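Local atomic coordinates of AlyGC (Glaciecola chathamensis, PDB entry 5GKD), a protein that cleaves alginate as a polysaccharide lyase of family 6, probably by beta-elimination at a site that holds a calcium ion. Residues V518-I532 against T551-D565. Numbering follows the deposited sequence.
Sequences VDATNAPDAAGNTLI and TFENLDINHSYHFFD
Val518 and Phe552, like Ile532 and Phe564, pair in parallel register, and the segments they belong to are successive coils of a parallel beta-helix, as in the pectate lyase-like clan. Backbone bonds join the coils on two faces: Val518 N to Thr551 O (2.8 Å) and Ala520 N to Glu553 O before the loop of residues 520-529, Leu531 N to His562 O and Asp565 N to Ile532 O beyond it. One water bridges the coils, donating to Ala520 O and Asn554 O and accepting from Ile557 N.

Polar side chains meet where the first strand ends. Asp519 OD1 accepts Thr521 N in an Asx turn, Thr521 OG1 (2.6 Å) on its syn lone pair, and Asn554 ND2 (3.2 Å) from 62° above the carboxylate plane. With an alanine in place of Asp519, the Asn554 amide and both Thr521 donors would probably lose their shared acceptor, and the Asx turn its side-chain bond.

Inside, Leu531 CD2 lies 3.8 Å from Phe563 CE1. With CG anti to the backbone N (chi1 -165°), the Tyr561 ring is carried in between Leu555 CB, over one face, and Asn529 CB, which makes a CH-pi contact over the opposite one, 3.4 Å from the ring centroid and 12° off the normal.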
ATOM      1  N   VAL A 518      13.158  -0.583  25.386  1.00 29.58           N
ATOM      2  CA  VAL A 518      12.373   0.461  24.744  1.00 26.86           C
ATOM      3  C   VAL A 518      11.211   0.808  25.647  1.00 25.64           C
ATOM      4  O   VAL A 518      10.399  -0.062  25.982  1.00 29.79           O
ATOM      5  CB  VAL A 518      11.862   0.058  23.349  1.00 25.70           C
ATOM      6  CG1 VAL A 518      10.997   1.184  22.776  1.00 22.34           C
ATOM      7  CG2 VAL A 518      13.008  -0.231  22.405  1.00 21.61           C
ATOM      8  N   ASP A 519      11.130   2.077  26.026  1.00 27.08           N
ATOM      9  CA  ASP A 519      10.001   2.639  26.748  1.00 28.42           C
ATOM     10  C   ASP A 519       9.353   3.649  25.813  1.00 27.20           C
ATOM     11  O   ASP A 519       9.932   4.702  25.537  1.00 31.91           O
ATOM     12  CB  ASP A 519      10.471   3.280  28.058  1.00 28.93           C
ATOM     13  CG  ASP A 519       9.363   3.987  28.812  1.00 29.69           C
ATOM     14  OD1 ASP A 519       8.185   3.892  28.422  1.00 32.40           O
ATOM     15  OD2 ASP A 519       9.680   4.659  29.817  1.00 37.55           O
ATOM     16  N   ALA A 520       8.160   3.321  25.320  1.00 27.02           N
ATOM     17  CA  ALA A 520       7.431   4.147  24.366  1.00 24.89           C
ATOM     18  C   ALA A 520       6.519   5.172  25.034  1.00 26.66           C
ATOM     19  O   ALA A 520       5.595   5.676  24.386  1.00 27.27           O
ATOM     20  CB  ALA A 520       6.602   3.265  23.434  1.00 27.69           C
ATOM     21  N   THR A 521       6.760   5.487  26.310  1.00 27.32           N
ATOM     22  CA  THR A 521       5.951   6.467  27.035  1.00 25.00           C
ATOM     23  C   THR A 521       5.795   7.789  26.277  1.00 27.15           C
ATOM     24  O   THR A 521       4.727   8.408  26.307  1.00 27.34           O
ATOM     25  CB  THR A 521       6.578   6.707  28.412  1.00 27.57           C
ATOM     26  OG1 THR A 521       6.384   5.543  29.225  1.00 31.69           O
ATOM     27  CG2 THR A 521       5.983   7.951  29.096  1.00 23.09           C
ATOM     28  N   ASN A 522       6.834   8.230  25.574  1.00 26.36           N
ATOM     29  CA  ASN A 522       6.841   9.553  24.977  1.00 25.82           C
ATOM     30  C   ASN A 522       6.464   9.571  23.506  1.00 29.18           C
ATOM     31  O   ASN A 522       6.639  10.604  22.854  1.00 33.60           O
ATOM     32  CB  ASN A 522       8.210  10.171  25.168  1.00 28.97           C
ATOM     33  CG  ASN A 522       8.604  10.183  26.612  1.00 27.95           C
ATOM     34  OD1 ASN A 522       9.290   9.286  27.093  1.00 31.30           O
ATOM     35  ND2 ASN A 522       8.118  11.174  27.330  1.00 26.53           N
ATOM     36  N   ALA A 523       5.967   8.466  22.964  1.00 26.09           N
ATOM     37  CA  ALA A 523       5.466   8.471  21.593  1.00 28.13           C
ATOM     38  C   ALA A 523       4.305   9.460  21.457  1.00 28.92           C
ATOM     39  O   ALA A 523       3.645   9.781  22.436  1.00 29.36           O
ATOM     40  CB  ALA A 523       5.010   7.069  21.203  1.00 24.87           C
ATOM     41  N   PRO A 524       4.019   9.944  20.249  1.00 28.25           N
ATOM     42  CA  PRO A 524       2.935  10.912  20.099  1.00 27.41           C
ATOM     43  C   PRO A 524       1.605  10.335  20.558  1.00 28.02           C
ATOM     44  O   PRO A 524       1.348   9.132  20.442  1.00 26.59           O
ATOM     45  CB  PRO A 524       2.925  11.210  18.592  1.00 33.18           C
ATOM     46  CG  PRO A 524       4.257  10.749  18.099  1.00 32.35           C
ATOM     47  CD  PRO A 524       4.567   9.561  18.939  1.00 26.99           C
ATOM     48  N   ASP A 525       0.761  11.220  21.092  1.00 27.64           N
ATOM     49  CA  ASP A 525      -0.545  10.853  21.644  1.00 27.38           C
ATOM     50  C   ASP A 525      -1.530  10.720  20.487  1.00 29.73           C
ATOM     51  O   ASP A 525      -2.393  11.567  20.242  1.00 30.05           O
ATOM     52  CB  ASP A 525      -1.003  11.883  22.676  1.00 30.26           C
ATOM     53  CG  ASP A 525      -2.210  11.419  23.497  1.00 32.36           C
ATOM     54  OD1 ASP A 525      -2.937  10.501  23.071  1.00 35.50           O
ATOM     55  OD2 ASP A 525      -2.448  11.990  24.577  1.00 41.57           O
ATOM     56  N   ALA A 526      -1.382   9.619  19.759  1.00 26.63           N
ATOM     57  CA  ALA A 526      -2.191   9.379  18.583  1.00 25.74           C
ATOM     58  C   ALA A 526      -2.458   7.891  18.469  1.00 24.20           C
ATOM     59  O   ALA A 526      -1.636   7.063  18.865  1.00 27.50           O
ATOM     60  CB  ALA A 526      -1.504   9.907  17.320  1.00 25.95           C
ATOM     61  N   ALA A 527      -3.629   7.560  17.956  1.00 24.18           N
ATOM     62  CA  ALA A 527      -3.946   6.168  17.706  1.00 25.20           C
ATOM     63  C   ALA A 527      -3.149   5.657  16.507  1.00 26.26           C
ATOM     64  O   ALA A 527      -2.810   6.407  15.594  1.00 24.56           O
ATOM     65  CB  ALA A 527      -5.440   6.006  17.456  1.00 24.22           C
ATOM     66  N   GLY A 528      -2.841   4.367  16.518  1.00 27.37           N
ATOM     67  CA  GLY A 528      -2.208   3.773  15.358  1.00 25.10           C
ATOM     68  C   GLY A 528      -0.716   3.968  15.260  1.00 25.42           C
ATOM     69  O   GLY A 528      -0.171   3.889  14.156  1.00 24.71           O
ATOM     70  N   ASN A 529      -0.035   4.230  16.372  1.00 23.77           N
ATOM     71  CA  ASN A 529       1.418   4.189  16.365  1.00 22.30           C
ATOM     72  C   ASN A 529       1.897   2.772  16.072  1.00 22.96           C
ATOM     73  O   ASN A 529       1.205   1.788  16.326  1.00 22.73           O
ATOM     74  CB  ASN A 529       2.000   4.644  17.706  1.00 21.20           C
ATOM     75  CG  ASN A 529       1.755   6.117  17.994  1.00 26.43           C
ATOM     76  OD1 ASN A 529       1.419   6.901  17.099  1.00 25.34           O
ATOM     77  ND2 ASN A 529       1.921   6.497  19.263  1.00 25.06           N
ATOM     78  N   THR A 530       3.114   2.677  15.559  1.00 20.45           N
ATOM     79  CA  THR A 530       3.706   1.403  15.180  1.00 24.24           C
ATOM     80  C   THR A 530       5.176   1.485  15.545  1.00 22.97           C
ATOM     81  O   THR A 530       5.929   2.207  14.891  1.00 29.30           O
ATOM     82  CB  THR A 530       3.530   1.117  13.680  1.00 24.06           C
ATOM     83  OG1 THR A 530       4.124   2.172  12.924  1.00 28.43           O
ATOM     84  CG2 THR A 530       2.063   1.018  13.290  1.00 20.13           C
ATOM     85  N   LEU A 531       5.589   0.760  16.577  1.00 21.37           N
ATOM     86  CA  LEU A 531       6.965   0.899  17.047  1.00 25.17           C
ATOM     87  C   LEU A 531       7.957   0.449  15.985  1.00 24.42           C
ATOM     88  O   LEU A 531       8.925   1.155  15.685  1.00 29.81           O
ATOM     89  CB  LEU A 531       7.175   0.120  18.347  1.00 20.93           C
ATOM     90  CG  LEU A 531       8.483   0.473  19.058  1.00 25.25           C
ATOM     91  CD1 LEU A 531       8.356   1.750  19.865  1.00 20.18           C
ATOM     92  CD2 LEU A 531       8.964  -0.692  19.931  1.00 22.40           C
ATOM     93  N   ILE A 532       7.736  -0.718  15.397  1.00 23.15           N
ATOM     94  CA  ILE A 532       8.591  -1.227  14.332  1.00 23.61           C
ATOM     95  C   ILE A 532       7.714  -1.633  13.154  1.00 21.26           C
ATOM     96  O   ILE A 532       6.612  -2.160  13.337  1.00 23.49           O
ATOM     97  CB  ILE A 532       9.456  -2.412  14.807  1.00 24.67           C
ATOM     98  CG1 ILE A 532      10.281  -2.016  16.033  1.00 22.13           C
ATOM     99  CG2 ILE A 532      10.361  -2.912  13.675  1.00 24.31           C
ATOM    100  CD1 ILE A 532      11.083  -3.154  16.616  1.00 27.32           C
ATOM    101  N   THR A 551      13.446  -5.752  25.836  1.00 25.34           N
ATOM    102  CA  THR A 551      12.259  -5.417  26.598  1.00 25.45           C
ATOM    103  C   THR A 551      11.576  -4.223  25.955  1.00 26.29           C
ATOM    104  O   THR A 551      12.231  -3.244  25.595  1.00 26.20           O
ATOM    105  CB  THR A 551      12.617  -5.091  28.062  1.00 27.77           C
ATOM    106  OG1 THR A 551      13.349  -6.184  28.618  1.00 30.44           O
ATOM    107  CG2 THR A 551      11.360  -4.856  28.882  1.00 27.73           C
ATOM    108  N   PHE A 552      10.257  -4.302  25.828  1.00 24.89           N
ATOM    109  CA  PHE A 552       9.483  -3.272  25.149  1.00 27.10           C
ATOM    110  C   PHE A 552       8.261  -2.989  26.002  1.00 26.61           C
ATOM    111  O   PHE A 552       7.463  -3.897  26.249  1.00 28.73           O
ATOM    112  CB  PHE A 552       9.084  -3.726  23.731  1.00 25.73           C
ATOM    113  CG  PHE A 552      10.255  -4.189  22.887  1.00 28.45           C
ATOM    114  CD1 PHE A 552      10.652  -5.514  22.905  1.00 25.34           C
ATOM    115  CD2 PHE A 552      10.954  -3.298  22.082  1.00 23.84           C
ATOM    116  CE1 PHE A 552      11.709  -5.941  22.148  1.00 26.45           C
ATOM    117  CE2 PHE A 552      12.022  -3.724  21.332  1.00 25.02           C
ATOM    118  CZ  PHE A 552      12.405  -5.047  21.365  1.00 24.23           C
ATOM    119  N   GLU A 553       8.113  -1.745  26.457  1.00 28.00           N
ATOM    120  CA  GLU A 553       7.091  -1.412  27.435  1.00 27.18           C
ATOM    121  C   GLU A 553       6.367  -0.128  27.078  1.00 27.09           C
ATOM    122  O   GLU A 553       6.929   0.774  26.455  1.00 28.88           O
ATOM    123  CB  GLU A 553       7.673  -1.223  28.836  1.00 32.44           C
ATOM    124  CG  GLU A 553       8.078  -2.490  29.525  1.00 39.97           C
ATOM    125  CD  GLU A 553       8.530  -2.232  30.951  1.00 47.60           C
ATOM    126  OE1 GLU A 553       8.639  -1.043  31.336  1.00 45.77           O
ATOM    127  OE2 GLU A 553       8.769  -3.218  31.681  1.00 56.22           O
ATOM    128  N   ASN A 554       5.118  -0.048  27.532  1.00 26.90           N
ATOM    129  CA  ASN A 554       4.357   1.198  27.553  1.00 28.25           C
ATOM    130  C   ASN A 554       4.040   1.694  26.143  1.00 28.38           C
ATOM    131  O   ASN A 554       4.146   2.886  25.843  1.00 28.75           O
ATOM    132  CB  ASN A 554       5.094   2.263  28.368  1.00 27.72           C
ATOM    133  CG  ASN A 554       5.277   1.849  29.822  1.00 32.21           C
ATOM    134  OD1 ASN A 554       4.368   1.294  30.438  1.00 26.04           O
ATOM    135  ND2 ASN A 554       6.465   2.101  30.366  1.00 29.91           N
ATOM    136  N   LEU A 555       3.658   0.766  25.267  1.00 27.41           N
ATOM    137  CA  LEU A 555       3.085   1.113  23.971  1.00 23.26           C
ATOM    138  C   LEU A 555       1.585   1.345  24.154  1.00 28.26           C
ATOM    139  O   LEU A 555       0.732   0.669  23.575  1.00 25.03           O
ATOM    140  CB  LEU A 555       3.363   0.021  22.943  1.00 22.81           C
ATOM    141  CG  LEU A 555       4.767  -0.080  22.322  1.00 23.02           C
ATOM    142  CD1 LEU A 555       5.795  -0.619  23.290  1.00 25.84           C
ATOM    143  CD2 LEU A 555       4.712  -0.947  21.072  1.00 25.19           C
ATOM    144  N   ASP A 556       1.266   2.320  24.999  1.00 24.07           N
ATOM    145  CA  ASP A 556      -0.125   2.426  25.409  1.00 25.74           C
ATOM    146  C   ASP A 556      -0.593   3.859  25.628  1.00 28.45           C
ATOM    147  O   ASP A 556      -1.606   4.061  26.304  1.00 30.46           O
ATOM    148  CB  ASP A 556      -0.364   1.593  26.677  1.00 27.12           C
ATOM    149  CG  ASP A 556       0.513   2.018  27.852  1.00 29.04           C
ATOM    150  OD1 ASP A 556       1.492   2.764  27.664  1.00 29.07           O
ATOM    151  OD2 ASP A 556       0.220   1.572  28.975  1.00 31.85           O
ATOM    152  N   ILE A 557       0.085   4.856  25.051  1.00 28.27           N
ATOM    153  CA  ILE A 557      -0.363   6.235  25.230  1.00 25.29           C
ATOM    154  C   ILE A 557      -1.721   6.462  24.578  1.00 30.65           C
ATOM    155  O   ILE A 557      -2.498   7.311  25.022  1.00 31.68           O
ATOM    156  CB  ILE A 557       0.684   7.212  24.684  1.00 25.24           C
ATOM    157  CG1 ILE A 557       0.332   8.642  25.105  1.00 29.94           C
ATOM    158  CG2 ILE A 557       0.777   7.101  23.158  1.00 26.34           C
ATOM    159  CD1 ILE A 557       1.464   9.631  24.933  1.00 29.36           C
ATOM    160  N   ASN A 558      -2.031   5.715  23.523  1.00 30.21           N
ATOM    161  CA  ASN A 558      -3.319   5.787  22.857  1.00 24.16           C
ATOM    162  C   ASN A 558      -3.609   4.398  22.297  1.00 26.22           C
ATOM    163  O   ASN A 558      -2.791   3.481  22.408  1.00 23.87           O
ATOM    164  CB  ASN A 558      -3.308   6.886  21.789  1.00 28.15           C
ATOM    165  CG  ASN A 558      -4.682   7.457  21.515  1.00 29.07           C
ATOM    166  OD1 ASN A 558      -5.641   6.723  21.293  1.00 32.49           O
ATOM    167  ND2 ASN A 558      -4.784   8.774  21.544  1.00 27.88           N
ATOM    168  N   HIS A 559      -4.785   4.236  21.709  1.00 25.82           N
ATOM    169  CA  HIS A 559      -5.166   2.902  21.282  1.00 27.24           C
ATOM    170  C   HIS A 559      -4.485   2.516  19.959  1.00 26.87           C
ATOM    171  O   HIS A 559      -3.904   3.347  19.256  1.00 24.72           O
ATOM    172  CB  HIS A 559      -6.692   2.781  21.202  1.00 24.85           C
ATOM    173  CG  HIS A 559      -7.329   3.489  20.047  1.00 29.79           C
ATOM    174  ND1 HIS A 559      -7.299   2.993  18.757  1.00 31.60           N
ATOM    175  CD2 HIS A 559      -8.085   4.612  19.999  1.00 30.56           C
ATOM    176  CE1 HIS A 559      -7.977   3.801  17.961  1.00 27.64           C
ATOM    177  NE2 HIS A 559      -8.460   4.794  18.688  1.00 29.66           N
ATOM    178  N   SER A 560      -4.516   1.213  19.662  1.00 25.61           N
ATOM    179  CA  SER A 560      -3.972   0.665  18.420  1.00 23.59           C
ATOM    180  C   SER A 560      -2.492   1.007  18.250  1.00 24.69           C
ATOM    181  O   SER A 560      -2.041   1.359  17.164  1.00 24.63           O
ATOM    182  CB  SER A 560      -4.773   1.142  17.201  1.00 23.68           C
ATOM    183  OG  SER A 560      -6.127   0.762  17.301  1.00 26.19           O
ATOM    184  N   TYR A 561      -1.729   0.892  19.325  1.00 24.77           N
ATOM    185  CA  TYR A 561      -0.285   1.088  19.281  1.00 20.86           C
ATOM    186  C   TYR A 561       0.332  -0.289  19.094  1.00 24.21           C
ATOM    187  O   TYR A 561       0.471  -1.049  20.052  1.00 23.22           O
ATOM    188  CB  TYR A 561       0.212   1.758  20.554  1.00 25.72           C
ATOM    189  CG  TYR A 561       1.605   2.338  20.490  1.00 24.03           C
ATOM    190  CD1 TYR A 561       2.545   1.880  19.574  1.00 23.91           C
ATOM    191  CD2 TYR A 561       1.976   3.365  21.349  1.00 25.31           C
ATOM    192  CE1 TYR A 561       3.812   2.422  19.527  1.00 23.30           C
ATOM    193  CE2 TYR A 561       3.233   3.915  21.299  1.00 24.01           C
ATOM    194  CZ  TYR A 561       4.145   3.444  20.399  1.00 23.14           C
ATOM    195  OH  TYR A 561       5.400   3.999  20.362  1.00 27.28           O
ATOM    196  N   HIS A 562       0.712  -0.600  17.857  1.00 26.03           N
ATOM    197  CA  HIS A 562       1.222  -1.915  17.502  1.00 22.84           C
ATOM    198  C   HIS A 562       2.724  -1.995  17.699  1.00 22.03           C
ATOM    199  O   HIS A 562       3.448  -1.005  17.566  1.00 19.26           O
ATOM    200  CB  HIS A 562       0.885  -2.240  16.053  1.00 20.35           C
ATOM    201  CG  HIS A 562      -0.533  -1.938  15.699  1.00 24.37           C
ATOM    202  ND1 HIS A 562      -1.596  -2.617  16.256  1.00 22.68           N
ATOM    203  CD2 HIS A 562      -1.068  -1.023  14.859  1.00 21.59           C
ATOM    204  CE1 HIS A 562      -2.724  -2.129  15.773  1.00 21.02           C
ATOM    205  NE2 HIS A 562      -2.432  -1.163  14.925  1.00 22.38           N
ATOM    206  N   PHE A 563       3.195  -3.199  18.006  1.00 21.84           N
ATOM    207  CA  PHE A 563       4.637  -3.387  18.080  1.00 22.25           C
ATOM    208  C   PHE A 563       5.256  -3.526  16.682  1.00 24.71           C
ATOM    209  O   PHE A 563       6.252  -2.860  16.374  1.00 22.93           O
ATOM    210  CB  PHE A 563       4.972  -4.607  18.940  1.00 20.73           C
ATOM    211  CG  PHE A 563       6.424  -4.945  18.940  1.00 21.05           C
ATOM    212  CD1 PHE A 563       7.323  -4.203  19.690  1.00 21.86           C
ATOM    213  CD2 PHE A 563       6.902  -5.983  18.168  1.00 23.57           C
ATOM    214  CE1 PHE A 563       8.668  -4.501  19.673  1.00 20.19           C
ATOM    215  CE2 PHE A 563       8.237  -6.291  18.152  1.00 20.08           C
ATOM    216  CZ  PHE A 563       9.127  -5.545  18.904  1.00 24.06           C
ATOM    217  N   PHE A 564       4.699  -4.404  15.833  1.00 20.99           N
ATOM    218  CA  PHE A 564       5.235  -4.605  14.490  1.00 20.19           C
ATOM    219  C   PHE A 564       4.107  -4.636  13.470  1.00 21.82           C
ATOM    220  O   PHE A 564       3.179  -5.439  13.595  1.00 22.14           O
ATOM    221  CB  PHE A 564       6.066  -5.892  14.364  1.00 18.01           C
ATOM    222  CG  PHE A 564       6.682  -6.064  12.996  1.00 21.12           C
ATOM    223  CD1 PHE A 564       7.877  -5.446  12.676  1.00 19.06           C
ATOM    224  CD2 PHE A 564       6.034  -6.798  12.012  1.00 19.71           C
ATOM    225  CE1 PHE A 564       8.428  -5.571  11.412  1.00 20.46           C
ATOM    226  CE2 PHE A 564       6.578  -6.933  10.742  1.00 20.09           C
ATOM    227  CZ  PHE A 564       7.783  -6.319  10.447  1.00 20.34           C
ATOM    228  N   ASP A 565       4.227  -3.812  12.430  1.00 19.33           N
ATOM    229  CA  ASP A 565       3.206  -3.670  11.396  1.00 18.82           C
ATOM    230  C   ASP A 565       3.847  -3.918  10.035  1.00 21.75           C
ATOM    231  O   ASP A 565       4.639  -3.100   9.563  1.00 21.56           O
ATOM    232  CB  ASP A 565       2.566  -2.279  11.459  1.00 22.52           C
ATOM    233  CG  ASP A 565       1.296  -2.171  10.608  1.00 22.13           C
ATOM    234  OD1 ASP A 565       0.577  -3.173  10.455  1.00 21.49           O
ATOM    235  OD2 ASP A 565       1.013  -1.077  10.096  1.00 24.14           O
TER
HETATM  236  O   HOH W   1       2.936   5.091  24.641  1.00 29.19           O
HETATM  237  O   HOH W   2      -0.953   4.446  19.064  1.00 23.12           O